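Long-range contacts in mitochondrial enolase superfamily member 1 (Homo sapiens, PDB 4A35), which catalyses the magnesium-dependent dehydration of L-fuconate to 2-keto-3-deoxy-L-fuconate, a step in the breakdown of L-fucose: residues R16-L21 with E433-L438; V12-F17 with K61-V66; Q182-G187 with Y407-D412. All blocks are in the same frame, centred on the assembly; numbering follows the deposited sequence.

Contact 1 of 3, residues R16-L21 with E433-L438. With EDO (1,2-ethanediol), chain E; EDO (1,2-ethanediol), chain D; EDO (1,2-ethanediol), chain H.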
loop_
_atom_site.group_PDB
_atom_site.type_symbol
_atom_site.label_atom_id
_atom_site.label_comp_id
_atom_site.label_asym_id
_atom_site.label_seq_id
_atom_site.Cartn_x
_atom_site.Cartn_y
_atom_site.Cartn_z
ATOM N N ARG A 16 -22.770 -4.893 -2.302
ATOM C CA ARG A 16 -22.343 -4.496 -3.633
ATOM C C ARG A 16 -23.484 -4.014 -4.455
ATOM O O ARG A 16 -24.553 -4.609 -4.458
ATOM C CB ARG A 16 -21.644 -5.690 -4.372
ATOM C CG ARG A 16 -20.422 -6.255 -3.610
ATOM C CD ARG A 16 -19.718 -7.339 -4.420
ATOM N NE ARG A 16 -18.741 -8.018 -3.564
ATOM C CZ ARG A 16 -17.756 -8.794 -4.001
ATOM N NH1 ARG A 16 -17.578 -8.984 -5.306
ATOM N NH2 ARG A 16 -16.930 -9.363 -3.144
ATOM N N PHE A 17 -23.261 -2.868 -5.122
ATOM C CA PHE A 17 -24.254 -2.292 -6.007
ATOM C C PHE A 17 -23.797 -2.546 -7.449
ATOM O O PHE A 17 -22.652 -2.247 -7.814
ATOM C CB PHE A 17 -24.525 -0.794 -5.687
ATOM C CG PHE A 17 -25.008 -0.600 -4.257
ATOM C CD1 PHE A 17 -26.366 -0.676 -3.945
ATOM C CD2 PHE A 17 -24.095 -0.399 -3.213
ATOM C CE1 PHE A 17 -26.812 -0.564 -2.616
ATOM C CE2 PHE A 17 -24.539 -0.285 -1.880
ATOM C CZ PHE A 17 -25.893 -0.372 -1.591
ATOM N N PRO A 18 -24.741 -2.979 -8.318
ATOM C CA PRO A 18 -24.364 -3.309 -9.720
ATOM C C PRO A 18 -24.286 -2.072 -10.636
ATOM O O PRO A 18 -24.917 -1.999 -11.685
ATOM C CB PRO A 18 -25.455 -4.285 -10.149
ATOM C CG PRO A 18 -26.701 -3.830 -9.318
ATOM C CD PRO A 18 -26.122 -3.419 -7.985
ATOM N N THR A 19 -23.493 -1.094 -10.256
ATOM C CA THR A 19 -23.446 0.170 -11.005
ATOM C C THR A 19 -22.830 -0.011 -12.421
ATOM O O THR A 19 -23.173 0.778 -13.312
ATOM C CB THR A 19 -22.781 1.272 -10.192
ATOM O OG1 THR A 19 -21.564 0.795 -9.735
ATOM C CG2 THR A 19 -23.614 1.699 -8.964
ATOM N N SER A 20 -22.048 -1.101 -12.661
ATOM C CA SER A 20 -21.454 -1.389 -13.983
ATOM C C SER A 20 -22.574 -1.674 -15.020
ATOM O O SER A 20 -22.400 -1.436 -16.229
ATOM C CB SER A 20 -20.491 -2.573 -13.910
ATOM O OG SER A 20 -21.150 -3.785 -13.605
ATOM N N LEU A 21 -23.742 -2.125 -14.528
ATOM C CA LEU A 21 -24.892 -2.410 -15.428
ATOM C C LEU A 21 -25.760 -1.134 -15.699
ATOM O O LEU A 21 -26.620 -1.131 -16.590
ATOM C CB LEU A 21 -25.741 -3.550 -14.838
ATOM C CG LEU A 21 -25.039 -4.916 -14.725
ATOM C CD1 LEU A 21 -25.956 -5.977 -14.058
ATOM C CD2 LEU A 21 -24.575 -5.434 -16.095
ATOM N N GLU A 433 -30.816 -10.643 -2.608
ATOM C CA GLU A 433 -31.773 -10.766 -3.743
ATOM C C GLU A 433 -31.164 -10.329 -5.076
ATOM O O GLU A 433 -31.286 -11.041 -6.080
ATOM C CB GLU A 433 -33.081 -9.958 -3.484
ATOM C CG GLU A 433 -33.896 -9.650 -4.766
ATOM C CD GLU A 433 -34.923 -8.519 -4.767
ATOM O OE1 GLU A 433 -35.593 -8.338 -3.721
ATOM O OE2 GLU A 433 -35.126 -7.885 -5.836
ATOM N N VAL A 434 -30.522 -9.146 -5.094
ATOM C CA VAL A 434 -30.005 -8.574 -6.328
ATOM C C VAL A 434 -28.939 -9.498 -6.942
ATOM O O VAL A 434 -29.005 -9.773 -8.150
ATOM C CB VAL A 434 -29.496 -7.122 -6.106
ATOM C CG1 VAL A 434 -28.752 -6.581 -7.331
ATOM C CG2 VAL A 434 -30.655 -6.198 -5.724
ATOM N N TRP A 435 -28.020 -10.044 -6.107
ATOM C CA TRP A 435 -26.941 -10.904 -6.605
ATOM C C TRP A 435 -27.426 -12.291 -6.923
ATOM O O TRP A 435 -26.844 -12.911 -7.805
ATOM C CB TRP A 435 -25.745 -10.890 -5.641
ATOM C CG TRP A 435 -25.167 -9.503 -5.632
ATOM C CD1 TRP A 435 -25.374 -8.529 -4.689
ATOM C CD2 TRP A 435 -24.523 -8.855 -6.743
ATOM N NE1 TRP A 435 -24.853 -7.327 -5.126
ATOM C CE2 TRP A 435 -24.323 -7.501 -6.383
ATOM C CE3 TRP A 435 -24.059 -9.303 -8.003
ATOM C CZ2 TRP A 435 -23.704 -6.585 -7.241
ATOM C CZ3 TRP A 435 -23.508 -8.377 -8.877
ATOM C CH2 TRP A 435 -23.260 -7.056 -8.459
ATOM N N LYS A 436 -28.540 -12.756 -6.313
ATOM C CA LYS A 436 -29.099 -14.062 -6.682
ATOM C C LYS A 436 -29.786 -13.930 -8.075
ATOM O O LYS A 436 -29.862 -14.904 -8.816
ATOM C CB LYS A 436 -30.099 -14.568 -5.609
ATOM C CG LYS A 436 -29.425 -15.120 -4.360
ATOM C CD LYS A 436 -30.454 -15.516 -3.308
ATOM C CE LYS A 436 -29.900 -16.513 -2.308
ATOM N NZ LYS A 436 -30.770 -16.628 -1.107
ATOM N N LYS A 437 -30.219 -12.706 -8.444
ATOM C CA LYS A 437 -30.867 -12.480 -9.743
ATOM C C LYS A 437 -29.785 -12.265 -10.814
ATOM O O LYS A 437 -29.960 -12.671 -11.957
ATOM C CB LYS A 437 -31.811 -11.251 -9.673
ATOM C CG LYS A 437 -33.145 -11.567 -8.965
ATOM C CD LYS A 437 -34.012 -10.308 -8.747
ATOM C CE LYS A 437 -35.381 -10.689 -8.244
ATOM N NZ LYS A 437 -36.259 -9.461 -8.089
ATOM N N LEU A 438 -28.696 -11.557 -10.453
ATOM C CA LEU A 438 -27.640 -11.257 -11.408
ATOM C C LEU A 438 -26.685 -12.434 -11.628
ATOM O O LEU A 438 -26.049 -12.511 -12.686
ATOM C CB LEU A 438 -26.838 -10.031 -10.952
ATOM C CG LEU A 438 -27.635 -8.691 -10.992
ATOM C CD1 LEU A 438 -26.778 -7.529 -10.473
ATOM C CD2 LEU A 438 -28.086 -8.347 -12.407
HETATM C C1 EDO E . -20.043 0.633 -17.551
HETATM O O1 EDO E . -19.906 -0.609 -16.862
HETATM C C2 EDO E . -20.230 1.743 -16.514
HETATM O O2 EDO E . -21.389 1.450 -15.747
HETATM C C1 EDO D . -20.109 -8.869 -8.038
HETATM O O1 EDO D . -19.072 -7.994 -7.582
HETATM C C2 EDO D . -19.538 -10.237 -8.536
HETATM O O2 EDO D . -18.238 -10.092 -9.113
HETATM C C1 EDO H . -39.625 -9.847 -6.843
HETATM O O1 EDO H . -38.367 -9.358 -6.391
HETATM C C2 EDO H . -39.611 -11.380 -6.478
HETATM O O2 EDO H . -38.510 -12.045 -7.077
#
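W435 turns its indole toward the carbonyl of R16 because CG stands anti to its own carbonyl carbon (chi1 -65°) and the ring is then swung to chi2 100°, which presents the pyrrole N-H to the end of strand 7-16. NE1 of W435 donates to R16 O at 2.8 Å (152° at the hydrogen). The carbonyl oxygen lies in the plane of the indole, whereas NE1 stands well above the carbonyl plane. R16 CB stands above the ring plane, just outside the rim, 3.6 Å from W435 CZ2 and on the side where an ethanediol lies. Tryptophan suits the place since one ring supplies both a donor and a broad apolar surface. The arginine chain runs extended to its salt bridge with D14, and its NH1 gives a hydrogen bond to O1 of the ethanediol, whose C1 lies over that face of the indole.

P18, the centre of an inverse gamma turn, sets its ring against the helix. Its CB touches L438 CD1 at 3.5 Å and W435 CH2 at 3.9 Å, while CG meets V434 CG1 at 4.0 Å, the proline crossing V434 and L438 at about a right angle. L438 CD1 lies over the opposite face of the indole, offset toward the rim. L21 and L438 meet tip to tip, L21 CD1 to L438 CD2 at 3.6 Å. Compact, rigid proline and branched leucines suit such close apolar packing.

W435 and Y429 meet edge-to-face. F17 leaves the backbone away from the helix and stacks on H395; its side chain is about 5 Å from that of Y35, which probably binds substrate. This is a C-terminal helix packed, by an indole N-H bond and an apolar patch, against the loop leaving the first strand of an enolase-superfamily N-terminal domain.

Contact 2 of 3, residues V12-F17 with K61-V66. With EDO (1,2-ethanediol), chain D.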
loop_
_atom_site.group_PDB
_atom_site.type_symbol
_atom_site.label_atom_id
_atom_site.label_comp_id
_atom_site.label_asym_id
_atom_site.label_seq_id
_atom_site.Cartn_x
_atom_site.Cartn_y
_atom_site.Cartn_z
ATOM N N VAL A 12 -19.686 -7.504 10.002
ATOM C CA VAL A 12 -19.174 -6.904 8.780
ATOM C C VAL A 12 -19.749 -7.696 7.631
ATOM O O VAL A 12 -19.696 -8.933 7.647
ATOM C CB VAL A 12 -17.619 -6.768 8.726
ATOM C CG1 VAL A 12 -16.893 -8.100 9.084
ATOM C CG2 VAL A 12 -17.168 -6.215 7.383
ATOM N N ARG A 13 -20.286 -6.966 6.640
ATOM C CA ARG A 13 -20.944 -7.556 5.494
ATOM C C ARG A 13 -20.444 -6.945 4.198
ATOM O O ARG A 13 -20.120 -5.766 4.129
ATOM C CB ARG A 13 -22.477 -7.400 5.640
ATOM C CG ARG A 13 -23.082 -8.289 6.796
ATOM C CD ARG A 13 -24.537 -7.926 7.024
ATOM N NE ARG A 13 -24.609 -6.626 7.725
ATOM C CZ ARG A 13 -25.723 -6.021 8.108
ATOM N NH1 ARG A 13 -26.919 -6.542 7.796
ATOM N NH2 ARG A 13 -25.659 -4.861 8.766
ATOM N N ASP A 14 -20.409 -7.773 3.164
ATOM C CA ASP A 14 -19.981 -7.451 1.801
ATOM C C ASP A 14 -21.225 -6.944 1.063
ATOM O O ASP A 14 -22.131 -7.737 0.808
ATOM C CB ASP A 14 -19.416 -8.756 1.171
ATOM C CG ASP A 14 -18.780 -8.602 -0.186
ATOM O OD1 ASP A 14 -19.080 -7.584 -0.881
ATOM O OD2 ASP A 14 -18.025 -9.533 -0.598
ATOM N N VAL A 15 -21.317 -5.609 0.789
ATOM C CA VAL A 15 -22.493 -4.996 0.144
ATOM C C VAL A 15 -22.078 -4.484 -1.230
ATOM O O VAL A 15 -21.108 -3.744 -1.317
ATOM C CB VAL A 15 -23.110 -3.863 1.024
ATOM C CG1 VAL A 15 -24.430 -3.364 0.450
ATOM C CG2 VAL A 15 -23.302 -4.339 2.463
ATOM N N ARG A 16 -22.770 -4.893 -2.302
ATOM C CA ARG A 16 -22.343 -4.496 -3.633
ATOM C C ARG A 16 -23.484 -4.014 -4.455
ATOM O O ARG A 16 -24.553 -4.609 -4.458
ATOM C CB ARG A 16 -21.644 -5.690 -4.372
ATOM C CG ARG A 16 -20.422 -6.255 -3.610
ATOM C CD ARG A 16 -19.718 -7.339 -4.420
ATOM N NE ARG A 16 -18.741 -8.018 -3.564
ATOM C CZ ARG A 16 -17.756 -8.794 -4.001
ATOM N NH1 ARG A 16 -17.578 -8.984 -5.306
ATOM N NH2 ARG A 16 -16.930 -9.363 -3.144
ATOM N N PHE A 17 -23.261 -2.868 -5.122
ATOM C CA PHE A 17 -24.254 -2.292 -6.007
ATOM C C PHE A 17 -23.797 -2.546 -7.449
ATOM O O PHE A 17 -22.652 -2.247 -7.814
ATOM C CB PHE A 17 -24.525 -0.794 -5.687
ATOM C CG PHE A 17 -25.008 -0.600 -4.257
ATOM C CD1 PHE A 17 -26.366 -0.676 -3.945
ATOM C CD2 PHE A 17 -24.095 -0.399 -3.213
ATOM C CE1 PHE A 17 -26.812 -0.564 -2.616
ATOM C CE2 PHE A 17 -24.539 -0.285 -1.880
ATOM C CZ PHE A 17 -25.893 -0.372 -1.591
ATOM N N LYS A 61 -15.191 -6.511 -6.872
ATOM C CA LYS A 61 -14.282 -7.588 -6.547
ATOM C C LYS A 61 -13.239 -7.065 -5.542
ATOM O O LYS A 61 -12.756 -5.956 -5.674
ATOM C CB LYS A 61 -13.576 -8.127 -7.812
ATOM C CG LYS A 61 -14.537 -8.848 -8.775
ATOM C CD LYS A 61 -13.758 -9.159 -10.020
ATOM C CE LYS A 61 -14.550 -9.684 -11.176
ATOM N NZ LYS A 61 -14.760 -8.612 -12.180
ATOM N N GLY A 62 -12.964 -7.862 -4.533
ATOM C CA GLY A 62 -11.998 -7.517 -3.486
ATOM C C GLY A 62 -12.655 -7.075 -2.215
ATOM O O GLY A 62 -12.001 -7.032 -1.173
ATOM N N THR A 63 -13.992 -6.819 -2.248
ATOM C CA THR A 63 -14.705 -6.421 -1.030
ATOM C C THR A 63 -14.607 -7.553 0.011
ATOM O O THR A 63 -14.446 -7.256 1.192
ATOM C CB THR A 63 -16.205 -6.075 -1.307
ATOM O OG1 THR A 63 -16.292 -5.047 -2.330
ATOM C CG2 THR A 63 -16.882 -5.534 -0.038
ATOM N N GLU A 64 -14.686 -8.832 -0.444
ATOM C CA GLU A 64 -14.581 -9.993 0.455
ATOM C C GLU A 64 -13.176 -10.015 1.162
ATOM O O GLU A 64 -13.063 -10.500 2.291
ATOM C CB GLU A 64 -14.882 -11.300 -0.302
ATOM C CG GLU A 64 -13.751 -11.832 -1.194
ATOM C CD GLU A 64 -13.522 -11.162 -2.534
ATOM O OE1 GLU A 64 -14.069 -10.060 -2.774
ATOM O OE2 GLU A 64 -12.661 -11.673 -3.297
ATOM N N VAL A 65 -12.105 -9.518 0.482
ATOM C CA VAL A 65 -10.753 -9.463 1.075
ATOM C C VAL A 65 -10.730 -8.430 2.238
ATOM O O VAL A 65 -10.141 -8.667 3.333
ATOM C CB VAL A 65 -9.672 -9.191 -0.021
ATOM C CG1 VAL A 65 -8.281 -9.219 0.592
ATOM C CG2 VAL A 65 -9.781 -10.185 -1.186
ATOM N N VAL A 66 -11.362 -7.273 2.002
ATOM C CA VAL A 66 -11.532 -6.206 3.015
ATOM C C VAL A 66 -12.331 -6.773 4.225
ATOM O O VAL A 66 -11.918 -6.601 5.389
ATOM C CB VAL A 66 -12.174 -4.927 2.408
ATOM C CG1 VAL A 66 -12.428 -3.887 3.483
ATOM C CG2 VAL A 66 -11.294 -4.347 1.279
HETATM C C1 EDO D . -20.109 -8.869 -8.038
HETATM O O1 EDO D . -19.072 -7.994 -7.582
HETATM C C2 EDO D . -19.538 -10.237 -8.536
HETATM O O2 EDO D . -18.238 -10.092 -9.113
#
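D14 and T63 are the closest backbone pair, 6.1 Å between CA atoms, where the end of strand 7-16 passes the first turn of helix 63-73, with G62 as N-cap residue. At its positive phi (103°) a CB would collide with the carbonyl oxygen of K61, so glycine suits the cap.

D14 CG stands anti to the backbone N (chi1 -174°), which carries the carboxylate toward the helix start. R16 grips it side-on: NE gives a nearly straight bond to D14 OD1 (2.7 Å, 175°), and NH2 of R16 reaches the syn lone pair of D14 OD2 at 2.8 Å. NH2 of R16 also forms a weak bond, part of a salt bridge, to E64 OE1 at 3.0 Å, and that oxygen weakly accepts the N-H of G62. CG2 of T63 presses on D14 OD1 at 3.1 Å, while its hydroxyl lies over a face of the guanidinium and bonds to T58 and G60.

Replacing R16 by an alanine would probably leave the carboxylates of D14 and E64, 4.5 Å apart (OD2 to OE1), without the positive charge between them. Q101 of the second subunit accepts a hydrogen bond from the backbone N of K61. One guanidinium is likely to ease the repulsion between two carboxylates, though it can balance only one charge, and so ties strand to helix.

Contact 3 of 3, residues Q182-G187 with Y407-D412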
loop_
_atom_site.group_PDB
_atom_site.type_symbol
_atom_site.label_atom_id
_atom_site.label_comp_id
_atom_site.label_asym_id
_atom_site.label_seq_id
_atom_site.Cartn_x
_atom_site.Cartn_y
_atom_site.Cartn_z
ATOM N N GLN A 182 -22.417 30.344 8.976
ATOM C CA GLN A 182 -22.308 30.404 7.499
ATOM C C GLN A 182 -22.615 29.023 6.864
ATOM O O GLN A 182 -23.380 28.913 5.886
ATOM C CB GLN A 182 -20.892 30.865 7.115
ATOM C CG GLN A 182 -20.574 30.761 5.626
ATOM C CD GLN A 182 -21.499 31.606 4.768
ATOM O OE1 GLN A 182 -21.894 32.717 5.136
ATOM N NE2 GLN A 182 -21.828 31.099 3.586
ATOM N N MET A 183 -22.042 27.973 7.462
ATOM C CA MET A 183 -22.234 26.595 7.039
ATOM C C MET A 183 -23.710 26.197 7.163
ATOM O O MET A 183 -24.267 25.660 6.209
ATOM C CB MET A 183 -21.330 25.635 7.845
ATOM C CG MET A 183 -19.898 25.707 7.388
ATOM S SD MET A 183 -19.547 25.162 5.636
ATOM C CE MET A 183 -19.552 26.735 4.753
ATOM N N LEU A 184 -24.356 26.533 8.300
ATOM C CA LEU A 184 -25.747 26.154 8.509
ATOM C C LEU A 184 -26.669 26.915 7.567
ATOM O O LEU A 184 -27.686 26.379 7.149
ATOM C CB LEU A 184 -26.159 26.391 9.985
ATOM C CG LEU A 184 -25.437 25.485 11.017
ATOM C CD1 LEU A 184 -25.648 26.019 12.460
ATOM C CD2 LEU A 184 -25.835 23.970 10.845
ATOM N N ALA A 185 -26.289 28.151 7.203
ATOM C CA ALA A 185 -27.153 28.965 6.367
ATOM C C ALA A 185 -27.026 28.641 4.870
ATOM O O ALA A 185 -28.046 28.668 4.190
ATOM C CB ALA A 185 -26.880 30.437 6.621
ATOM N N GLN A 186 -25.806 28.335 4.360
ATOM C CA GLN A 186 -25.564 28.202 2.933
ATOM C C GLN A 186 -24.894 26.899 2.494
ATOM O O GLN A 186 -24.864 26.639 1.297
ATOM C CB GLN A 186 -24.687 29.404 2.445
ATOM C CG GLN A 186 -25.336 30.788 2.762
ATOM C CD GLN A 186 -26.667 31.067 2.073
ATOM O OE1 GLN A 186 -27.007 30.463 1.053
ATOM N NE2 GLN A 186 -27.450 31.982 2.623
ATOM N N GLY A 187 -24.300 26.148 3.426
ATOM C CA GLY A 187 -23.678 24.878 3.089
ATOM C C GLY A 187 -22.283 25.008 2.525
ATOM O O GLY A 187 -21.763 26.119 2.352
ATOM N N TYR A 407 -23.407 21.432 0.180
ATOM C CA TYR A 407 -23.664 20.446 1.226
ATOM C C TYR A 407 -24.241 21.136 2.467
ATOM O O TYR A 407 -23.498 21.831 3.172
ATOM C CB TYR A 407 -22.349 19.733 1.605
ATOM C CG TYR A 407 -21.946 18.621 0.664
ATOM C CD1 TYR A 407 -22.371 17.311 0.883
ATOM C CD2 TYR A 407 -21.106 18.868 -0.423
ATOM C CE1 TYR A 407 -21.878 16.246 0.109
ATOM C CE2 TYR A 407 -20.640 17.820 -1.233
ATOM C CZ TYR A 407 -21.047 16.516 -0.970
ATOM O OH TYR A 407 -20.606 15.460 -1.731
ATOM N N MET A 408 -25.511 20.876 2.787
ATOM C CA MET A 408 -26.073 21.432 4.001
ATOM C C MET A 408 -25.585 20.561 5.179
ATOM O O MET A 408 -25.574 19.321 5.037
ATOM C CB MET A 408 -27.606 21.503 3.901
ATOM C CG MET A 408 -28.069 22.364 2.745
ATOM S SD MET A 408 -27.332 24.024 2.625
ATOM C CE MET A 408 -28.015 24.769 4.123
ATOM N N PRO A 409 -25.068 21.182 6.266
ATOM C CA PRO A 409 -24.504 20.383 7.378
ATOM C C PRO A 409 -25.474 19.348 7.953
ATOM O O PRO A 409 -26.590 19.711 8.341
ATOM C CB PRO A 409 -24.149 21.438 8.439
ATOM C CG PRO A 409 -23.986 22.717 7.677
ATOM C CD PRO A 409 -25.045 22.627 6.589
ATOM N N PRO A 410 -25.043 18.077 8.083
ATOM C CA PRO A 410 -25.927 17.058 8.701
ATOM C C PRO A 410 -26.439 17.480 10.082
ATOM O O PRO A 410 -25.694 18.057 10.880
ATOM C CB PRO A 410 -25.023 15.822 8.807
ATOM C CG PRO A 410 -24.056 15.975 7.648
ATOM C CD PRO A 410 -23.776 17.482 7.593
ATOM N N LYS A 411 -27.714 17.226 10.353
ATOM C CA LYS A 411 -28.336 17.624 11.615
ATOM C C LYS A 411 -28.399 16.504 12.638
ATOM O O LYS A 411 -28.509 16.774 13.846
ATOM C CB LYS A 411 -29.767 18.151 11.359
ATOM C CG LYS A 411 -29.781 19.492 10.614
ATOM C CD LYS A 411 -31.043 19.652 9.770
ATOM C CE LYS A 411 -31.345 21.096 9.474
ATOM N NZ LYS A 411 -32.688 21.247 8.858
ATOM N N ASP A 412 -28.394 15.257 12.167
ATOM C CA ASP A 412 -28.588 14.120 13.061
ATOM C C ASP A 412 -27.318 13.656 13.727
ATOM O O ASP A 412 -26.245 13.768 13.131
ATOM C CB ASP A 412 -29.232 12.946 12.311
ATOM C CG ASP A 412 -30.611 13.294 11.727
ATOM O OD1 ASP A 412 -31.551 13.499 12.514
ATOM O OD2 ASP A 412 -30.709 13.460 10.490
#
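P409 sets its ring against the last turns of helix 176-186, and the apolar contacts centre on it. CG of P409 touches CB of M183 at 3.9 Å, and the same atom meets CD2 of L184 at 3.9 Å, the leucine crossing the proline obliquely. Although L184 starts out from the helix away from 407-412, its end comes back to reach the ring. A proline offers a rigid, compact apolar ring here and has no N-H that would seek a partner.

A second kind of contact sets carbon against backbone carbonyls. P409 CD lies 3.2 Å from M183 O, the oxygen that also accepts the helical bond from G187 N. M408 folds back toward the helix end, bent at chi2 (-50°) and chi3 (-66°), which carries CE to 3.4 Å from L184 O; a flexible, unbranched methionine can follow this curved surface.

The closest approach of the main chains is at G187, which ends the helix with positive phi and whose CA lies 3.1 Å from Y407 O. M408 SD is 3.8 Å from G187 CA, and a CB would clash with both Y407 O and M408 SD, which explains the glycine.

W136 of helix 135-141 packs on L184 and P409, and Y374 of helix 362-377 on M183. Beyond G187 the chain enters strand 188-192, antiparallel to 406-408; its first residue, Y188, binds a magnesium ion together with D373 and S380, about 7 Å from the side chain of M183.

In the fold
From the N terminus, strand 7-16 enters contacts 1 and 2 almost at once. Contact 2 closes the shorter loop, bringing the start of helix 63-73 back to the strand after the strands 36-44 and 52-58 of the antiparallel sheet. Contact 1 closes nearly the whole chain, joining the loop after that strand to helix 433-438. The two share R16 and F17, and their centres are 13 Å apart. Contact 3 opens after contact 2 has closed and nests within the loop of contact 1; it ties helix 176-186 to strand 406-408, which falls within the enolase C-terminal-like domain. Its centre is 34 Å from that of contact 1 and 32 Å from that of contact 2.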